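PDB 2BUE: Aac(6')-ib from Escherichia coli, which probably transfers the acetyl group of acetyl-CoA to the 6'-amino group of aminoglycosides such as kanamycin B, thereby conferring antibiotic resistance. Local coordinates for residues L135-V140 with E168-E173. The protein carries 2 engineered substitutions. Sequence-based numbering, arbitrary orientation. Where two conformers were deposited one is given.
Sequences LVRALV and EKAGFE. With COA (coenzyme A), chain B.
The Phe172 ring meets two valines of helix 131-144 obliquely at its CE2 corner: Val140 CG2 lies 3.5 Å from CE2, and Val136 CG1 is 3.6 Å from the same atom. Tyr167 adds an edge-to-face contact, while Ile117, Ile152 and Met188 of the central sheet also touch the ring. The second flat group, the Arg137 guanidinium, has the carbonyl of Lys169 at its edge; in the conformer given here, one of two for Arg137, NH2 donates to Lys169 O at 2.9 Å with an N-H...O angle of 157°, coming from above the carbonyl plane. An extended chain from CG to NE carries the guanidinium there, its CG passing 3.9 Å from Ala170 CB. Ala170 CB also packs on Val136 CG1 at 3.5 Å, a branch set anti to the backbone N (chi1 178°). In this GNAT fold, helix 161-169 finishes here in a Schellman motif: Gly171 N, in a residue at positive phi, bonds back to Glu168 O, and Phe172 N to Tyr167 O. The Lys169 carbonyl, at the end of this helix, is the one Arg137 binds. The Lys169 side chain, bent at chi3, runs on to coenzyme A, where NZ bonds the 3'-phosphate oxygen O8A at 2.7 Å and, weakly, the ester oxygen O5B at 3.2 Å.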
loop_
_atom_site.group_PDB
_atom_site.type_symbol
_atom_site.label_atom_id
_atom_site.label_comp_id
_atom_site.label_asym_id
_atom_site.label_seq_id
_atom_site.Cartn_x
_atom_site.Cartn_y
_atom_site.Cartn_z
ATOM N N LEU A 135 6.407 8.138 -1.569
ATOM C CA LEU A 135 5.814 6.976 -2.219
ATOM C C LEU A 135 4.284 7.016 -2.061
ATOM O O LEU A 135 3.536 6.900 -3.050
ATOM C CB LEU A 135 6.415 5.691 -1.627
ATOM C CG LEU A 135 6.068 4.349 -2.274
ATOM C CD1 LEU A 135 7.006 3.283 -1.722
ATOM C CD2 LEU A 135 4.595 3.960 -2.018
ATOM N N VAL A 136 3.811 7.203 -0.825
ATOM C CA VAL A 136 2.372 7.259 -0.573
ATOM C C VAL A 136 1.715 8.411 -1.356
ATOM O O VAL A 136 0.703 8.200 -2.027
ATOM C CB VAL A 136 2.059 7.271 0.924
ATOM C CG1 VAL A 136 0.550 7.392 1.149
ATOM C CG2 VAL A 136 2.589 5.943 1.547
ATOM N N ARG A 137 2.326 9.591 -1.344
ATOM C CA ARG A 137 1.782 10.719 -2.116
ATOM C C ARG A 137 1.665 10.376 -3.613
ATOM O O ARG A 137 0.667 10.695 -4.261
ATOM C CB ARG A 137 2.623 11.978 -1.891
ATOM C CG ARG A 137 2.467 12.550 -0.488
ATOM C CD ARG A 137 3.317 13.785 -0.296
ATOM N NE ARG A 137 3.096 14.374 1.018
ATOM C CZ ARG A 137 3.934 15.212 1.620
ATOM N NH1 ARG A 137 5.064 15.574 1.027
ATOM N NH2 ARG A 137 3.652 15.679 2.822
ATOM N N ALA A 138 2.680 9.703 -4.153
ATOM C CA ALA A 138 2.677 9.308 -5.572
ATOM C C ALA A 138 1.562 8.303 -5.879
ATOM O O ALA A 138 0.869 8.401 -6.916
ATOM C CB ALA A 138 4.047 8.748 -5.968
ATOM N N LEU A 139 1.357 7.368 -4.951
ATOM C CA LEU A 139 0.294 6.380 -5.101
ATOM C C LEU A 139 -1.095 7.016 -5.011
ATOM O O LEU A 139 -1.979 6.685 -5.788
ATOM C CB LEU A 139 0.468 5.273 -4.055
ATOM C CG LEU A 139 -0.404 4.034 -4.296
ATOM C CD1 LEU A 139 -0.448 3.546 -5.762
ATOM C CD2 LEU A 139 0.031 2.885 -3.399
ATOM N N VAL A 140 -1.261 7.950 -4.075
ATOM C CA VAL A 140 -2.527 8.663 -3.920
ATOM C C VAL A 140 -2.835 9.455 -5.197
ATOM O O VAL A 140 -3.951 9.416 -5.695
ATOM C CB VAL A 140 -2.487 9.594 -2.682
ATOM C CG1 VAL A 140 -3.633 10.619 -2.688
ATOM C CG2 VAL A 140 -2.556 8.753 -1.390
ATOM N N GLU A 168 -0.423 9.934 7.717
ATOM C CA GLU A 168 -0.889 11.284 8.091
ATOM C C GLU A 168 -0.153 12.368 7.307
ATOM O O GLU A 168 -0.785 13.291 6.789
ATOM C CB GLU A 168 -0.725 11.502 9.599
ATOM C CG GLU A 168 -1.728 10.709 10.423
ATOM C CD GLU A 168 -1.641 11.058 11.897
ATOM O OE1 GLU A 168 -0.520 11.407 12.347
ATOM O OE2 GLU A 168 -2.683 10.977 12.589
ATOM N N LYS A 169 1.171 12.248 7.215
ATOM C CA LYS A 169 1.986 13.212 6.457
ATOM C C LYS A 169 1.584 13.243 4.975
ATOM O O LYS A 169 1.642 14.290 4.316
ATOM C CB LYS A 169 3.471 12.898 6.598
ATOM C CG LYS A 169 3.995 13.163 8.000
ATOM C CD LYS A 169 5.478 13.404 7.996
ATOM C CE LYS A 169 6.218 12.160 7.679
ATOM N NZ LYS A 169 7.634 12.448 7.292
ATOM N N ALA A 170 1.143 12.096 4.467
ATOM C CA ALA A 170 0.662 12.003 3.083
ATOM C C ALA A 170 -0.822 12.365 2.877
ATOM O O ALA A 170 -1.357 12.165 1.767
ATOM C CB ALA A 170 0.942 10.605 2.527
ATOM N N GLY A 171 -1.500 12.839 3.926
ATOM C CA GLY A 171 -2.858 13.400 3.806
ATOM C C GLY A 171 -3.992 12.501 4.288
ATOM O O GLY A 171 -5.164 12.825 4.112
ATOM N N PHE A 172 -3.653 11.350 4.875
ATOM C CA PHE A 172 -4.675 10.461 5.404
ATOM C C PHE A 172 -5.093 10.916 6.801
ATOM O O PHE A 172 -4.300 11.530 7.522
ATOM C CB PHE A 172 -4.161 9.015 5.467
ATOM C CG PHE A 172 -4.093 8.347 4.120
ATOM C CD1 PHE A 172 -5.148 7.524 3.697
ATOM C CD2 PHE A 172 -2.984 8.544 3.284
ATOM C CE1 PHE A 172 -5.119 6.914 2.439
ATOM C CE2 PHE A 172 -2.941 7.935 2.039
ATOM C CZ PHE A 172 -4.008 7.118 1.617
ATOM N N GLU A 173 -6.342 10.634 7.151
ATOM C CA GLU A 173 -6.845 10.950 8.496
ATOM C C GLU A 173 -7.328 9.696 9.195
ATOM O O GLU A 173 -8.074 8.907 8.619
ATOM C CB GLU A 173 -7.946 12.007 8.425
ATOM C CG GLU A 173 -7.356 13.347 7.941
ATOM C CD GLU A 173 -8.359 14.487 7.800
ATOM O OE1 GLU A 173 -9.575 14.320 8.089
ATOM O OE2 GLU A 173 -7.907 15.575 7.372
HETATM N N1A COA B . 7.431 5.452 15.893
HETATM C C2A COA B . 6.612 6.482 15.685
HETATM N N3A COA B . 6.863 7.382 14.746
HETATM C C4A COA B . 7.965 7.263 13.985
HETATM C C5A COA B . 8.841 6.208 14.173
HETATM C C6A COA B . 8.552 5.279 15.160
HETATM N N6A COA B . 9.380 4.248 15.361
HETATM N N7A COA B . 9.838 6.329 13.297
HETATM C C8A COA B . 9.606 7.426 12.581
HETATM N N9A COA B . 8.473 7.994 13.007
HETATM C C1B COA B . 7.852 9.197 12.467
HETATM C C2B COA B . 8.957 9.962 11.766
HETATM O O2B COA B . 9.503 10.909 12.690
HETATM C C3B COA B . 8.199 10.606 10.610
HETATM O O3B COA B . 7.414 11.695 11.107
HETATM P P3B COA B . 7.998 13.184 11.140
HETATM O O7A COA B . 6.713 14.098 11.508
HETATM O O8A COA B . 8.419 13.550 9.632
HETATM O O9A COA B . 9.116 13.322 12.115
HETATM C C4B COA B . 7.221 9.494 10.201
HETATM O O4B COA B . 7.003 8.686 11.390
HETATM C C5B COA B . 7.549 8.581 9.017
HETATM O O5B COA B . 7.565 9.289 7.770
HETATM P P1A COA B . 8.615 8.793 6.628
HETATM O O1A COA B . 8.169 9.283 5.272
HETATM O O2A COA B . 10.032 9.025 7.008
HETATM O O3A COA B . 8.334 7.226 6.693
HETATM P P2A COA B . 9.257 6.112 5.938
HETATM O O4A COA B . 9.992 6.761 4.836
HETATM O O5A COA B . 9.979 5.266 6.934
HETATM O O6A COA B . 8.073 5.210 5.297
HETATM C CBP COA B . 6.980 3.084 5.748
HETATM C CCP COA B . 7.054 4.580 6.120
HETATM C CDP COA B . 5.924 2.419 6.662
HETATM C CEP COA B . 6.555 2.968 4.261
HETATM C CAP COA B . 8.385 2.427 5.965
HETATM O OAP COA B . 8.917 2.788 7.257
HETATM C C9P COA B . 8.371 0.894 5.776
HETATM O O9P COA B . 8.263 0.416 4.644
HETATM N N8P COA B . 8.488 0.160 6.905
HETATM C C7P COA B . 8.495 -1.320 6.909
HETATM C C6P COA B . 7.204 -1.889 6.263
HETATM C C5P COA B . 5.895 -1.242 6.778
HETATM O O5P COA B . 5.753 -0.922 7.962
HETATM N N4P COA B . 4.933 -1.072 5.856
HETATM C C3P COA B . 3.647 -0.435 6.211
HETATM C C2P COA B . 2.608 -1.425 6.733
HETATM S S1P COA B . 0.962 -0.630 7.015
#